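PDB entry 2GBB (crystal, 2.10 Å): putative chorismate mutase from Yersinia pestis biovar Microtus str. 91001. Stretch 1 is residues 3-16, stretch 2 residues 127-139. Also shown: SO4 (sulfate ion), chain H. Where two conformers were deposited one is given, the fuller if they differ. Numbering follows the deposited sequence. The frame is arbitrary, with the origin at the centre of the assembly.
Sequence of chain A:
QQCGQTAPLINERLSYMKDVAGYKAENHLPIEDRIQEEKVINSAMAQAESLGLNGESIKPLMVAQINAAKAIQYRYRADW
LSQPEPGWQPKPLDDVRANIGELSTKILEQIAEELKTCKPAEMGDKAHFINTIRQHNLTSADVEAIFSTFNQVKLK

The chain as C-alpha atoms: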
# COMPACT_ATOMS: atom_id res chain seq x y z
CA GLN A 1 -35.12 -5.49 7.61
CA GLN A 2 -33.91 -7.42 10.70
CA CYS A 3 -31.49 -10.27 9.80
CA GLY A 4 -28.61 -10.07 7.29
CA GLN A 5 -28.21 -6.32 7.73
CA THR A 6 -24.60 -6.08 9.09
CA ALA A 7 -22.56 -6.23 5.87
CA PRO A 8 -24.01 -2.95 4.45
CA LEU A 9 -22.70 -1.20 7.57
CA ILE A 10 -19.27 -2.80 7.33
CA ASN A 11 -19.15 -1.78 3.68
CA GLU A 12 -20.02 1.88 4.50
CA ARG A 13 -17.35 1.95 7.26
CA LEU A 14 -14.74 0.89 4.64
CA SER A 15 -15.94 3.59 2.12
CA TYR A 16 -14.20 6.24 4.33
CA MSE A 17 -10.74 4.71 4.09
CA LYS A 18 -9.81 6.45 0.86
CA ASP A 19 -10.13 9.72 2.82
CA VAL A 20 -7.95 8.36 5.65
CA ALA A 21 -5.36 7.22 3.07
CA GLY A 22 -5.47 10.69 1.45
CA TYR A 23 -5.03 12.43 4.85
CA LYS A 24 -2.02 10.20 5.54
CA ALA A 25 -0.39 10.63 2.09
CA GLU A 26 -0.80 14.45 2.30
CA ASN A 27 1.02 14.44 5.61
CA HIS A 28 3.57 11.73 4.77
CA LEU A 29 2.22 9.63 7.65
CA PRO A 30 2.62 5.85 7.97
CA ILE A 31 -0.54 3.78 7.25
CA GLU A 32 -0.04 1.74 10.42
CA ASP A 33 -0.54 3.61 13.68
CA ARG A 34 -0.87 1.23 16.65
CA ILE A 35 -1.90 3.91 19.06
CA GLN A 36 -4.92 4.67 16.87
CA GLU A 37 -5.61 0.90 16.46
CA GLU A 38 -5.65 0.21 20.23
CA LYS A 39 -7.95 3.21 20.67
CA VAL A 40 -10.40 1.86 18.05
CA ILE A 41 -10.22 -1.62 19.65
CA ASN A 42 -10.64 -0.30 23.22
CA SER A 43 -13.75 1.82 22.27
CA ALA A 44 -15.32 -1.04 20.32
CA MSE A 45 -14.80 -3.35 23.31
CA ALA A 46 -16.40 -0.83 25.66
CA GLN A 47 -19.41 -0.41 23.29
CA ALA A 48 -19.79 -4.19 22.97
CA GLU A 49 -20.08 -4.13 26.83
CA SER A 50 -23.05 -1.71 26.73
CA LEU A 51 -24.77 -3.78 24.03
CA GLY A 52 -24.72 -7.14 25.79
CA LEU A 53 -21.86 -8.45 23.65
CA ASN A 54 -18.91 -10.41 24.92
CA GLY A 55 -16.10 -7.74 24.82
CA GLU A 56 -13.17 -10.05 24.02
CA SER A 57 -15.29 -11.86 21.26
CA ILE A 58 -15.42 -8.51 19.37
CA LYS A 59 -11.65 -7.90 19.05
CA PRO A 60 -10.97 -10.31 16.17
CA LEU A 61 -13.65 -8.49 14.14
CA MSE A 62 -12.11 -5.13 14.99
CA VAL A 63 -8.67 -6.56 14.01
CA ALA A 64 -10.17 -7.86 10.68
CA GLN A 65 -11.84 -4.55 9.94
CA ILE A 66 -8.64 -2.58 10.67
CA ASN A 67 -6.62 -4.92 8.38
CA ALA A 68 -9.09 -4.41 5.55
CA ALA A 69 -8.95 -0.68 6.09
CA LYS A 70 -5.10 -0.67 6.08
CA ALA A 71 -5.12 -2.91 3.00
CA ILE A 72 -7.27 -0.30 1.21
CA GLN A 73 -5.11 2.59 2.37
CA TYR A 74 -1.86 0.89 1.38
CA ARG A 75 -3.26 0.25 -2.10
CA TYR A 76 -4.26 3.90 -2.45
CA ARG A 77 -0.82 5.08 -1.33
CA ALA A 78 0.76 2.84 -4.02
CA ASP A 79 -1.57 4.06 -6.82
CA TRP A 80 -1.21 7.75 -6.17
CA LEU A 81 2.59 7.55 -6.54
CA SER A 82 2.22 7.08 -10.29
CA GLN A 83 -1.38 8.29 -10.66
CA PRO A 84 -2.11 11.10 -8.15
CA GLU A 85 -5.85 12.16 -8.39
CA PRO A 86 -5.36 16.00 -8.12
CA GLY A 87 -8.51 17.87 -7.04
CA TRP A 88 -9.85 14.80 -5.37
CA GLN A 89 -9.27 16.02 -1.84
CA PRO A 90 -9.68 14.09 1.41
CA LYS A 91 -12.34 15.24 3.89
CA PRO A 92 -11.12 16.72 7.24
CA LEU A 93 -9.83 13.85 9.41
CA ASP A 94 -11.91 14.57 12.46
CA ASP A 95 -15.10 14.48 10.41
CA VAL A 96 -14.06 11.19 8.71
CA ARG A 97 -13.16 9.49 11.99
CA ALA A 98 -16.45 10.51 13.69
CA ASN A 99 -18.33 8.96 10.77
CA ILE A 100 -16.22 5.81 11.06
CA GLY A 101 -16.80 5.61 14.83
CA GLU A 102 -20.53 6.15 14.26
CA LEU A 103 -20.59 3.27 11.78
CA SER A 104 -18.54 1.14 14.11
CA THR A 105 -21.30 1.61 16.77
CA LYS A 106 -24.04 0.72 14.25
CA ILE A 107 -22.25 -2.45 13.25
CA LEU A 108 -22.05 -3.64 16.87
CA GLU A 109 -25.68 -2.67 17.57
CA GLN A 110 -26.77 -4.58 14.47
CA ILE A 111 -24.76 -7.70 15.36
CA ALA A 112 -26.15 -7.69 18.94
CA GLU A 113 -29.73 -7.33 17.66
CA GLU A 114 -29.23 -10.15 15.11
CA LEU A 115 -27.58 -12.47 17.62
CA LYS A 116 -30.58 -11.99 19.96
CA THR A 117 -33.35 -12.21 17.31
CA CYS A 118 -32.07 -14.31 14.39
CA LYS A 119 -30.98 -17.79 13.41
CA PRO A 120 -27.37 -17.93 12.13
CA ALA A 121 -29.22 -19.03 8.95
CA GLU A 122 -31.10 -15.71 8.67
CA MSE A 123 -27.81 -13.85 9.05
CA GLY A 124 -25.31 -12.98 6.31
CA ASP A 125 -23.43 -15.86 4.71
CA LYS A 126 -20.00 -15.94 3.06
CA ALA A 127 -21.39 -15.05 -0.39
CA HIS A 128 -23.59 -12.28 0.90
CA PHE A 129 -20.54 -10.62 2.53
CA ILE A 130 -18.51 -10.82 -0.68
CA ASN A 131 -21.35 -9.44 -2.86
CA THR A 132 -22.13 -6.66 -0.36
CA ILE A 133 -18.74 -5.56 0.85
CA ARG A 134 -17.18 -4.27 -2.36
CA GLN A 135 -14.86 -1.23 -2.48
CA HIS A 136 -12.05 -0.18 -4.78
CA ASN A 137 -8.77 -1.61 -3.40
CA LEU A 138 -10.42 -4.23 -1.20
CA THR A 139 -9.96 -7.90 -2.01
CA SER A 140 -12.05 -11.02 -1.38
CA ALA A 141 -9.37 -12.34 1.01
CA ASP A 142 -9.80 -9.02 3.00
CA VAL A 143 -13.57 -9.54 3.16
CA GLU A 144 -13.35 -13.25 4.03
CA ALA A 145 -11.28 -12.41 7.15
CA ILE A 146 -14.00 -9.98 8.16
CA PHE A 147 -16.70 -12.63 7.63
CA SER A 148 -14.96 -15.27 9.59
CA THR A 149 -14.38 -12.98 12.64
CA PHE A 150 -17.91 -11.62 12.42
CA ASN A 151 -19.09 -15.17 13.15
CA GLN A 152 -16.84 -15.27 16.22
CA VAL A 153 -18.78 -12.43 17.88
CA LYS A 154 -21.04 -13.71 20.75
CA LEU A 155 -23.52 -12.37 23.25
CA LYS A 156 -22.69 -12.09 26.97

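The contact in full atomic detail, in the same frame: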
# COMPACT_ATOMS: atom_id res chain seq x y z
N CYS A 3 -32.61 -9.33 9.85
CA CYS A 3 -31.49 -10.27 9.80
C CYS A 3 -30.79 -10.20 8.45
O CYS A 3 -31.44 -10.08 7.42
CB CYS A 3 -31.97 -11.70 10.05
SG CYS A 3 -33.15 -11.92 11.40
N GLY A 4 -29.46 -10.30 8.48
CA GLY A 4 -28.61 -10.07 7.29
C GLY A 4 -28.35 -8.61 6.96
O GLY A 4 -28.07 -8.26 5.81
N GLN A 5 -28.42 -7.74 7.97
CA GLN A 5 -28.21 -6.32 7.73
C GLN A 5 -26.86 -5.72 8.22
O GLN A 5 -26.71 -4.51 8.27
CB GLN A 5 -29.41 -5.50 8.24
CG GLN A 5 -30.77 -5.77 7.53
CD GLN A 5 -30.67 -5.98 6.00
OE1 GLN A 5 -30.05 -5.19 5.26
NE2 GLN A 5 -31.30 -7.06 5.53
N THR A 6 -25.88 -6.56 8.56
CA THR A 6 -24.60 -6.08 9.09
C THR A 6 -23.63 -5.65 7.99
O THR A 6 -23.02 -4.59 8.06
CB THR A 6 -23.91 -7.12 10.03
OG1 THR A 6 -24.82 -7.45 11.09
CG2 THR A 6 -22.64 -6.51 10.67
N ALA A 7 -23.49 -6.50 6.97
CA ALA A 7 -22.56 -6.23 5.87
C ALA A 7 -22.65 -4.85 5.24
O ALA A 7 -21.60 -4.28 4.94
CB ALA A 7 -22.68 -7.29 4.80
N PRO A 8 -23.88 -4.31 5.00
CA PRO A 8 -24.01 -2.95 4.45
C PRO A 8 -23.31 -1.90 5.31
O PRO A 8 -22.70 -0.94 4.78
CB PRO A 8 -25.53 -2.73 4.44
CG PRO A 8 -26.14 -4.13 4.28
CD PRO A 8 -25.20 -4.98 5.14
N LEU A 9 -23.37 -2.09 6.61
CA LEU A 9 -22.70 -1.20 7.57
C LEU A 9 -21.19 -1.33 7.51
O LEU A 9 -20.48 -0.33 7.53
CB LEU A 9 -23.23 -1.43 8.99
CG LEU A 9 -24.77 -1.31 9.11
CD1 LEU A 9 -25.37 -2.05 10.31
CD2 LEU A 9 -25.19 0.16 9.15
N ILE A 10 -20.70 -2.56 7.42
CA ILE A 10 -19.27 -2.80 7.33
C ILE A 10 -18.72 -2.21 6.02
O ILE A 10 -17.69 -1.51 6.00
CB ILE A 10 -19.03 -4.31 7.37
CG1 ILE A 10 -19.35 -4.86 8.79
CG2 ILE A 10 -17.64 -4.65 6.89
CD1 ILE A 10 -19.26 -6.41 8.90
N ASN A 11 -19.46 -2.44 4.94
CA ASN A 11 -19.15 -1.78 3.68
C ASN A 11 -19.05 -0.25 3.74
O ASN A 11 -18.10 0.32 3.20
CB ASN A 11 -20.13 -2.23 2.58
CG ASN A 11 -19.79 -1.63 1.24
OD1 ASN A 11 -18.84 -2.04 0.61
ND2 ASN A 11 -20.54 -0.60 0.83
N GLU A 12 -20.04 0.41 4.33
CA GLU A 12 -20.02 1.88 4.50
C GLU A 12 -18.87 2.35 5.38
O GLU A 12 -18.28 3.39 5.10
CB GLU A 12 -21.35 2.37 5.12
CG GLU A 12 -22.64 2.08 4.30
CD GLU A 12 -23.90 1.96 5.20
OE1 GLU A 12 -24.86 1.21 4.86
OE2 GLU A 12 -23.92 2.62 6.26
N ARG A 13 -18.55 1.62 6.45
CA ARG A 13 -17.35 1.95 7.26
C ARG A 13 -16.09 2.02 6.34
O ARG A 13 -15.33 2.99 6.35
CB ARG A 13 -17.15 0.93 8.39
CG ARG A 13 -16.13 1.43 9.49
CD ARG A 13 -16.07 0.54 10.74
NE ARG A 13 -15.16 1.12 11.73
CZ ARG A 13 -13.83 1.04 11.69
NH1 ARG A 13 -13.22 0.35 10.72
NH2 ARG A 13 -13.09 1.66 12.62
N LEU A 14 -15.92 1.01 5.51
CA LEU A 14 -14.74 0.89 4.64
C LEU A 14 -14.73 1.93 3.48
O LEU A 14 -13.70 2.26 2.94
CB LEU A 14 -14.62 -0.57 4.12
CG LEU A 14 -14.20 -1.69 5.09
CD1 LEU A 14 -14.36 -3.08 4.45
CD2 LEU A 14 -12.74 -1.53 5.53
N SER A 15 -15.89 2.51 3.15
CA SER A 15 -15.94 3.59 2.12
C SER A 15 -15.21 4.90 2.54
O SER A 15 -14.95 5.72 1.71
CB SER A 15 -17.39 3.93 1.74
OG SER A 15 -18.03 4.49 2.87
N TYR A 16 -14.93 5.09 3.82
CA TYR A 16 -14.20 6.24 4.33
C TYR A 16 -12.68 6.12 4.28
O TYR A 16 -11.98 7.05 4.60
CB TYR A 16 -14.61 6.53 5.79
CG TYR A 16 -15.99 7.10 5.82
CD1 TYR A 16 -16.22 8.39 5.34
CD2 TYR A 16 -17.09 6.33 6.24
CE1 TYR A 16 -17.52 8.93 5.27
CE2 TYR A 16 -18.40 6.88 6.20
CZ TYR A 16 -18.60 8.17 5.70
OH TYR A 16 -19.88 8.73 5.63
N ALA A 127 -21.13 -15.60 0.94
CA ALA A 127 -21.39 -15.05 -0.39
C ALA A 127 -22.10 -13.71 -0.34
O ALA A 127 -21.89 -12.85 -1.18
CB ALA A 127 -22.21 -16.03 -1.19
N HIS A 128 -22.97 -13.56 0.65
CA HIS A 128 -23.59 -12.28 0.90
C HIS A 128 -22.55 -11.21 1.27
O HIS A 128 -22.62 -10.10 0.76
CB HIS A 128 -24.65 -12.40 2.00
CG HIS A 128 -25.41 -11.13 2.22
ND1 HIS A 128 -26.27 -10.60 1.28
CD2 HIS A 128 -25.43 -10.28 3.28
CE1 HIS A 128 -26.79 -9.48 1.75
NE2 HIS A 128 -26.30 -9.26 2.96
N PHE A 129 -21.60 -11.55 2.15
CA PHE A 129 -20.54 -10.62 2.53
C PHE A 129 -19.71 -10.19 1.32
O PHE A 129 -19.53 -8.99 1.06
CB PHE A 129 -19.63 -11.23 3.61
CG PHE A 129 -20.02 -10.82 5.01
CD1 PHE A 129 -21.30 -11.05 5.49
CD2 PHE A 129 -19.08 -10.22 5.86
CE1 PHE A 129 -21.65 -10.68 6.80
CE2 PHE A 129 -19.43 -9.85 7.17
CZ PHE A 129 -20.70 -10.08 7.63
N ILE A 130 -19.23 -11.16 0.56
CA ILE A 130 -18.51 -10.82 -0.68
C ILE A 130 -19.30 -9.87 -1.62
O ILE A 130 -18.78 -8.84 -2.04
CB ILE A 130 -18.05 -12.08 -1.44
CG1 ILE A 130 -17.06 -12.88 -0.59
CG2 ILE A 130 -17.49 -11.68 -2.85
CD1 ILE A 130 -15.68 -12.24 -0.45
N ASN A 131 -20.54 -10.22 -1.91
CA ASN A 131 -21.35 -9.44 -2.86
C ASN A 131 -21.72 -8.06 -2.33
O ASN A 131 -22.06 -7.16 -3.13
CB ASN A 131 -22.62 -10.21 -3.25
CG ASN A 131 -22.32 -11.52 -4.03
OD1 ASN A 131 -21.22 -11.71 -4.59
ND2 ASN A 131 -23.31 -12.42 -4.06
N THR A 132 -21.65 -7.89 -1.01
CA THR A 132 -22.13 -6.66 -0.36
C THR A 132 -20.97 -5.76 0.01
O THR A 132 -21.07 -4.54 -0.06
CB THR A 132 -22.94 -6.96 0.94
OG1 THR A 132 -23.95 -7.92 0.66
CG2 THR A 132 -23.57 -5.69 1.51
N ILE A 133 -19.88 -6.35 0.46
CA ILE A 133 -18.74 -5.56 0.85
C ILE A 133 -17.81 -5.52 -0.36
O ILE A 133 -16.99 -6.41 -0.55
CB ILE A 133 -18.04 -6.12 2.12
CG1 ILE A 133 -19.04 -6.24 3.29
CG2 ILE A 133 -16.89 -5.20 2.52
CD1 ILE A 133 -18.64 -7.23 4.36
N ARG A 134 -18.02 -4.52 -1.20
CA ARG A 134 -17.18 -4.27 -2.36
C ARG A 134 -16.73 -2.80 -2.36
O ARG A 134 -17.55 -1.89 -2.30
CB ARG A 134 -17.87 -4.63 -3.70
CG ARG A 134 -19.39 -4.81 -3.73
CD ARG A 134 -19.89 -5.32 -5.15
NE ARG A 134 -19.56 -4.40 -6.26
CZ ARG A 134 -18.64 -4.63 -7.21
NH1 ARG A 134 -17.95 -5.78 -7.22
NH2 ARG A 134 -18.40 -3.72 -8.16
N GLN A 135 -15.42 -2.58 -2.38
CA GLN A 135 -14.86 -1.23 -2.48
C GLN A 135 -13.63 -1.36 -3.39
O GLN A 135 -12.99 -2.42 -3.46
CB GLN A 135 -14.38 -0.65 -1.12
CG GLN A 135 -15.41 -0.36 0.01
CD GLN A 135 -16.39 0.76 -0.31
OE1 GLN A 135 -16.05 1.79 -0.93
NE2 GLN A 135 -17.64 0.57 0.13
N HIS A 136 -13.31 -0.27 -4.09
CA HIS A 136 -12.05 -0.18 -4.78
C HIS A 136 -10.92 -0.50 -3.78
O HIS A 136 -10.96 -0.10 -2.61
CB HIS A 136 -11.90 1.21 -5.39
CG HIS A 136 -10.70 1.34 -6.28
ND1 HIS A 136 -10.49 0.52 -7.37
CD2 HIS A 136 -9.66 2.20 -6.25
CE1 HIS A 136 -9.36 0.87 -7.97
NE2 HIS A 136 -8.84 1.89 -7.30
N ASN A 137 -9.94 -1.29 -4.23
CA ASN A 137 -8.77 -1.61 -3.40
C ASN A 137 -9.00 -2.56 -2.24
O ASN A 137 -8.17 -2.70 -1.37
CB ASN A 137 -8.12 -0.32 -2.93
CG ASN A 137 -7.32 0.33 -4.01
OD1 ASN A 137 -7.03 -0.42 -5.04
ND2 ASN A 137 -6.92 1.50 -3.90
N LEU A 138 -10.13 -3.26 -2.24
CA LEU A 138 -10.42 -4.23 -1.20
C LEU A 138 -10.58 -5.61 -1.83
O LEU A 138 -11.39 -5.78 -2.73
CB LEU A 138 -11.76 -3.84 -0.58
CG LEU A 138 -12.12 -4.13 0.88
CD1 LEU A 138 -13.50 -4.70 0.91
CD2 LEU A 138 -11.13 -4.93 1.68
N THR A 139 -9.87 -6.61 -1.34
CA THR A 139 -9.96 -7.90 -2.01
C THR A 139 -10.93 -8.85 -1.29
O THR A 139 -11.38 -8.59 -0.17
CB THR A 139 -8.59 -8.62 -2.16
OG1 THR A 139 -8.13 -9.03 -0.88
CG2 THR A 139 -7.51 -7.75 -2.89
S SO4 H . -26.24 -12.11 -2.01
O1 SO4 H . -26.42 -13.33 -1.22
O2 SO4 H . -27.50 -11.36 -2.01
O3 SO4 H . -25.23 -11.27 -1.38
O4 SO4 H . -25.80 -12.41 -3.37

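Stretch 2 enters as a helix that runs at 35° to helix 7-14, their axes 9.5 Å apart at closest approach. His-128 directs its CB toward stretch 1, where NE2 lies 3.5 Å from Gly-4 O; its ND1 donates a hydrogen bond to sulfate O3 (2.9 Å). Gly-4 has a positive phi, a conformation that favours glycine. The CB of Phe-129 points sideways, but its ring comes nearer and offers a face to Ala-7, whose CB sits 4.2 Å from the ring centroid in a CH-pi contact. Ile-10 CD1 packs obliquely against Phe-129 CE2 at 3.9 Å. One turn on, Thr-132 turns its methyl to stretch 1, with CG2 3.8 Å from Ala-7 CB, while its OG1 bonds back to His-128 O (2.6 Å).

Ile-133, the first residue to leave helical geometry, packs against both Ile-10 and Leu-14: its CD1 is 3.7 Å from Ile-10 CG2, and its CG2 3.8 Å from Leu-14 CD1. Past the end of helix 127-132, Arg-134 N and Gln-135 NE2 both donate to Asn-11 OD1, the first weakly (3.2 Å, 125°), the second with better alignment (2.9 Å, 147°). Asn-11 thus ties the departing backbone and the Gln-135 side chain to one atom. At the end of the type II turn that begins at Gln-135, Leu-138 CD1 meets Leu-14 CD1 at 4.0 Å.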